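Local coordinates for protein adenylation domain (Streptomyces sp., PDB 5N9X) that is an adenylation domain of the ANL superfamily of AMP-binding enzymes and holds adenosine-5'-triphosphate and threonine, at residues R74-A79 with V134-V139; A332-I337 with S409-G414. All coordinates share one frame; numbering follows the deposited sequence.

Contact 1: R74-A79 with V134-V139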
loop_
_atom_site.group_PDB
_atom_site.type_symbol
_atom_site.label_atom_id
_atom_site.label_comp_id
_atom_site.label_asym_id
_atom_site.label_seq_id
_atom_site.Cartn_x
_atom_site.Cartn_y
_atom_site.Cartn_z
ATOM N N ARG A 74 -9.361 10.154 -12.296
ATOM C CA ARG A 74 -10.393 9.135 -12.082
ATOM C C ARG A 74 -10.610 8.272 -13.332
ATOM O O ARG A 74 -11.400 8.631 -14.211
ATOM C CB ARG A 74 -11.708 9.795 -11.655
ATOM C CG ARG A 74 -12.772 8.798 -11.315
ATOM C CD ARG A 74 -14.089 9.468 -10.988
ATOM N NE ARG A 74 -15.031 8.501 -10.429
ATOM C CZ ARG A 74 -15.732 7.622 -11.147
ATOM N NH1 ARG A 74 -15.603 7.564 -12.464
ATOM N NH2 ARG A 74 -16.566 6.791 -10.544
ATOM N N MET A 75 -9.892 7.149 -13.400
ATOM C CA MET A 75 -9.857 6.284 -14.579
ATOM C C MET A 75 -9.561 4.836 -14.222
ATOM O O MET A 75 -8.787 4.561 -13.322
ATOM C CB MET A 75 -8.778 6.721 -15.578
ATOM C CG MET A 75 -8.940 8.050 -16.238
ATOM S SD MET A 75 -8.047 8.028 -17.805
ATOM C CE MET A 75 -7.472 9.717 -17.858
ATOM N N PRO A 76 -10.135 3.902 -14.976
ATOM C CA PRO A 76 -9.726 2.502 -14.843
ATOM C C PRO A 76 -8.242 2.353 -15.177
ATOM O O PRO A 76 -7.742 3.157 -15.961
ATOM C CB PRO A 76 -10.608 1.783 -15.867
ATOM C CG PRO A 76 -10.969 2.849 -16.872
ATOM C CD PRO A 76 -11.132 4.093 -16.045
ATOM N N PRO A 77 -7.542 1.367 -14.572
ATOM C CA PRO A 77 -6.126 1.179 -14.909
ATOM C C PRO A 77 -5.942 0.819 -16.373
ATOM O O PRO A 77 -6.686 0.006 -16.917
ATOM C CB PRO A 77 -5.688 0.025 -13.988
ATOM C CG PRO A 77 -6.935 -0.709 -13.672
ATOM C CD PRO A 77 -7.990 0.380 -13.570
ATOM N N GLY A 78 -4.960 1.442 -17.008
ATOM C CA GLY A 78 -4.705 1.231 -18.420
ATOM C C GLY A 78 -3.818 2.329 -18.986
ATOM O O GLY A 78 -3.367 3.225 -18.257
ATOM N N ALA A 79 -3.571 2.244 -20.292
ATOM C CA ALA A 79 -2.788 3.227 -21.028
ATOM C C ALA A 79 -3.164 4.676 -20.691
ATOM O O ALA A 79 -2.296 5.468 -20.339
ATOM C CB ALA A 79 -2.934 2.974 -22.514
ATOM N N VAL A 134 -10.861 16.991 -18.248
ATOM C CA VAL A 134 -10.214 16.326 -19.357
ATOM C C VAL A 134 -10.811 14.929 -19.363
ATOM O O VAL A 134 -10.731 14.221 -18.363
ATOM C CB VAL A 134 -8.699 16.284 -19.199
ATOM C CG1 VAL A 134 -8.034 15.828 -20.499
ATOM C CG2 VAL A 134 -8.191 17.637 -18.780
ATOM N N THR A 135 -11.450 14.540 -20.458
ATOM C CA THR A 135 -12.137 13.249 -20.504
ATOM C C THR A 135 -11.161 12.163 -20.904
ATOM O O THR A 135 -10.035 12.459 -21.294
ATOM C CB THR A 135 -13.318 13.270 -21.485
ATOM O OG1 THR A 135 -12.823 13.510 -22.807
ATOM C CG2 THR A 135 -14.300 14.352 -21.101
ATOM N N GLU A 136 -11.584 10.911 -20.803
ATOM C CA GLU A 136 -10.713 9.830 -21.219
ATOM C C GLU A 136 -10.496 9.913 -22.721
ATOM O O GLU A 136 -9.387 9.680 -23.210
ATOM C CB GLU A 136 -11.282 8.462 -20.824
ATOM C CG GLU A 136 -10.203 7.385 -20.733
ATOM C CD GLU A 136 -10.730 6.027 -20.309
ATOM O OE1 GLU A 136 -11.813 5.958 -19.684
ATOM O OE2 GLU A 136 -10.054 5.025 -20.612
ATOM N N GLU A 137 -11.560 10.248 -23.447
ATOM C CA GLU A 137 -11.484 10.364 -24.897
ATOM C C GLU A 137 -10.537 11.500 -25.228
ATOM O O GLU A 137 -9.716 11.394 -26.149
ATOM C CB GLU A 137 -12.865 10.605 -25.520
ATOM C CG GLU A 137 -12.803 11.117 -26.957
ATOM C CD GLU A 137 -14.167 11.244 -27.621
ATOM O OE1 GLU A 137 -15.141 11.626 -26.932
ATOM O OE2 GLU A 137 -14.253 10.972 -28.842
ATOM N N ASN A 138 -10.634 12.580 -24.462
ATOM C CA ASN A 138 -9.688 13.675 -24.612
ATOM C C ASN A 138 -8.242 13.186 -24.493
ATOM O O ASN A 138 -7.411 13.533 -25.324
ATOM C CB ASN A 138 -9.953 14.767 -23.582
ATOM C CG ASN A 138 -11.088 15.697 -23.987
ATOM O OD1 ASN A 138 -11.744 16.293 -23.126
ATOM N ND2 ASN A 138 -11.326 15.826 -25.294
ATOM N N VAL A 139 -7.950 12.376 -23.472
ATOM C CA VAL A 139 -6.599 11.860 -23.232
ATOM C C VAL A 139 -6.133 10.902 -24.337
ATOM O O VAL A 139 -4.991 11.001 -24.801
ATOM C CB VAL A 139 -6.506 11.142 -21.848
ATOM C CG1 VAL A 139 -5.269 10.251 -21.754
ATOM C CG2 VAL A 139 -6.515 12.168 -20.719
#

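Contact 2: A332-I337 with S409-G414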
loop_
_atom_site.group_PDB
_atom_site.type_symbol
_atom_site.label_atom_id
_atom_site.label_comp_id
_atom_site.label_asym_id
_atom_site.label_seq_id
_atom_site.Cartn_x
_atom_site.Cartn_y
_atom_site.Cartn_z
ATOM N N ALA A 332 10.308 -19.970 13.714
ATOM C CA ALA A 332 9.528 -19.323 14.763
ATOM C C ALA A 332 8.291 -18.694 14.163
ATOM O O ALA A 332 8.021 -18.862 12.979
ATOM C CB ALA A 332 10.348 -18.278 15.481
ATOM N N GLU A 333 7.541 -17.963 14.974
ATOM C CA GLU A 333 6.378 -17.273 14.461
ATOM C C GLU A 333 6.544 -15.770 14.577
ATOM O O GLU A 333 5.580 -15.056 14.824
ATOM C CB GLU A 333 5.118 -17.737 15.186
ATOM C CG GLU A 333 4.005 -18.142 14.237
ATOM C CD GLU A 333 3.208 -19.315 14.741
ATOM O OE1 GLU A 333 2.693 -19.242 15.881
ATOM O OE2 GLU A 333 3.109 -20.315 13.990
ATOM N N ASP A 334 7.774 -15.302 14.385
ATOM C CA ASP A 334 8.065 -13.879 14.435
ATOM C C ASP A 334 7.991 -13.203 13.058
ATOM O O ASP A 334 8.361 -13.781 12.022
ATOM C CB ASP A 334 9.439 -13.642 15.073
ATOM C CG ASP A 334 9.366 -13.518 16.597
ATOM O OD1 ASP A 334 8.788 -12.514 17.069
ATOM O OD2 ASP A 334 9.881 -14.411 17.315
ATOM N N SER A 335 7.498 -11.967 13.072
ATOM C CA SER A 335 7.392 -11.138 11.878
ATOM C C SER A 335 8.581 -10.197 11.708
ATOM O O SER A 335 8.571 -9.067 12.216
ATOM C CB SER A 335 6.103 -10.321 11.931
ATOM O OG SER A 335 5.788 -9.818 10.649
ATOM N N VAL A 336 9.601 -10.643 10.988
ATOM C CA VAL A 336 10.789 -9.808 10.800
ATOM C C VAL A 336 10.606 -8.822 9.638
ATOM O O VAL A 336 10.305 -9.227 8.508
ATOM C CB VAL A 336 12.044 -10.655 10.552
ATOM C CG1 VAL A 336 13.299 -9.806 10.732
ATOM C CG2 VAL A 336 12.065 -11.840 11.503
ATOM N N ILE A 337 10.770 -7.531 9.935
ATOM C CA ILE A 337 10.660 -6.491 8.923
ATOM C C ILE A 337 12.047 -5.983 8.577
ATOM O O ILE A 337 12.220 -5.259 7.608
ATOM C CB ILE A 337 9.746 -5.305 9.374
ATOM C CG1 ILE A 337 10.367 -4.512 10.526
ATOM C CG2 ILE A 337 8.374 -5.807 9.753
ATOM C CD1 ILE A 337 9.369 -3.676 11.292
ATOM N N SER A 409 10.354 -4.274 18.005
ATOM C CA SER A 409 11.530 -4.494 18.863
ATOM C C SER A 409 12.784 -4.672 18.026
ATOM O O SER A 409 12.722 -5.176 16.906
ATOM C CB SER A 409 11.353 -5.719 19.772
ATOM O OG SER A 409 10.651 -6.751 19.115
ATOM N N ARG A 410 13.917 -4.232 18.559
ATOM C CA ARG A 410 15.198 -4.549 17.951
ATOM C C ARG A 410 15.704 -5.861 18.554
ATOM O O ARG A 410 16.041 -5.894 19.745
ATOM C CB ARG A 410 16.218 -3.434 18.177
ATOM C CG ARG A 410 17.614 -3.824 17.736
ATOM C CD ARG A 410 18.714 -3.008 18.400
ATOM N NE ARG A 410 19.951 -3.792 18.417
ATOM C CZ ARG A 410 21.131 -3.378 17.958
ATOM N NH1 ARG A 410 21.270 -2.159 17.446
ATOM N NH2 ARG A 410 22.179 -4.190 18.019
ATOM N N ARG A 411 15.725 -6.927 17.747
ATOM C CA ARG A 411 16.243 -8.239 18.158
ATOM C C ARG A 411 17.762 -8.189 18.093
ATOM O O ARG A 411 18.320 -7.365 17.363
ATOM C CB ARG A 411 15.707 -9.379 17.254
ATOM C CG ARG A 411 16.596 -9.714 16.014
ATOM C CD ARG A 411 15.909 -10.588 14.939
ATOM N NE ARG A 411 14.969 -11.554 15.510
ATOM C CZ ARG A 411 14.391 -12.556 14.847
ATOM N NH1 ARG A 411 14.661 -12.762 13.563
ATOM N NH2 ARG A 411 13.542 -13.364 15.487
ATOM N N ALA A 412 18.425 -9.059 18.852
ATOM C CA ALA A 412 19.875 -9.221 18.748
ATOM C C ALA A 412 20.239 -9.492 17.304
ATOM O O ALA A 412 19.671 -10.388 16.678
ATOM C CB ALA A 412 20.369 -10.348 19.638
ATOM N N GLY A 413 21.175 -8.715 16.772
ATOM C CA GLY A 413 21.522 -8.818 15.374
ATOM C C GLY A 413 21.100 -7.563 14.645
ATOM O O GLY A 413 21.530 -7.318 13.513
ATOM N N GLY A 414 20.245 -6.772 15.286
ATOM C CA GLY A 414 19.877 -5.475 14.751
ATOM C C GLY A 414 18.629 -5.417 13.877
ATOM O O GLY A 414 18.265 -4.330 13.404
#

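Contact 1: R74-A79 with V134-V139
Met-75, the first residue past strand 70-74, makes the main contact with the start of helix 136-141. Its CG lies beside the backbone N and anti to the carbonyl carbon (chi1 -65°), and a bend at chi3 then turns the methyl group toward the helix. The thioether passes slantwise across the chain of Glu-136, with SD 3.7 Å from Glu-136 CG, while CE goes on to meet Val-139 CG2 at 3.9 Å. One methionine thus spans two residues three apart, on one side of the helix start, with SD against the CG methylene of the glutamate and CE against one branch of the valine. At Pro-76 the ring adds a looser touch, its CD lying 4.1 Å from OE1 of Glu-136. The other carboxylate oxygen, OE2, is hydrogen-bonded to Asn-80 ND2, in the first turn of helix 79-90. Gly-78 forms the N-cap of that helix.

The opposing helix has its own start secured by a capping box: Asn-138 N donates to Thr-135 OG1 (2.9 Å), and Thr-135 N returns a nearly straight bond to Asn-138 OD1 at 3.2 Å. Around this packing, Met-75 also rests on Ala-81 and Ala-84 of helix 79-90 and on Val-120 of strand 118-121. Val-139 meets that same Val-120 and Leu-56 of helix 46-62. The contact lies just past the C-terminal ends of strands 70-74 and 133-134, which flank 118-121 in a four-stranded parallel sheet, and it packs against helices 79-90 and 46-62.

Contact 2: A332-I337 with S409-G414
Two torsions of Arg-411, chi1 at 91° and a bend at chi3 of -34°, carry its guanidinium to Val-336, whose CG2 stands anti to the carbonyl carbon. The two side chains cross at about a right angle, and NH1 of Arg-411 comes within 3.4 Å of Val-336 CG2. Farther along the same group, Arg-411 NH2 lies 4.1 Å from CB of Asp-334. The valine methyl and the aspartate methylene both approach the guanidinium obliquely. The carboxylate may add a weak longer-range attraction, with Asp-334 OD2 4.2 Å from Arg-411 NH2, too far for a salt bridge; no hydrogen bond joins the two segments, and the contact is mainly one of packing.

Arg-411 opens a type II beta turn that runs to Gly-414 and is closed by the backbone hydrogen bond from Gly-414 N to Arg-411 O, 2.9 Å. Asp-334 and Arg-411 both also touch Val-417 of strand 416-421, the strand lying between the two segments, to which Ser-335 and Ser-409 are joined by backbone hydrogen bonds. The geometry is that of a beta hairpin, strands 400-410 and 416-421, whose connecting turn sends an arginine across the intervening strand to Val-336 and the residues leading into it.

Contact 1 and contact 2 lie on opposite sides of the chain's centre, with their own centres about 44 Å apart and their nearest atoms about 28 Å from one another. Both segments of contact 1 precede those of contact 2 in the sequence. Contact 1 joins a strand-to-helix loop to a capped helix start beside a parallel sheet, whereas contact 2 ties strand ends within a mixed, largely antiparallel region. Their centres are about equally far from that of the chain, about 23 Å and 22 Å. The side chain of Val-336 in contact 2 is about 9 Å from adenosine-5'-triphosphate, close to the pocket but not in contact with the ligand, while contact 1 is plain packing.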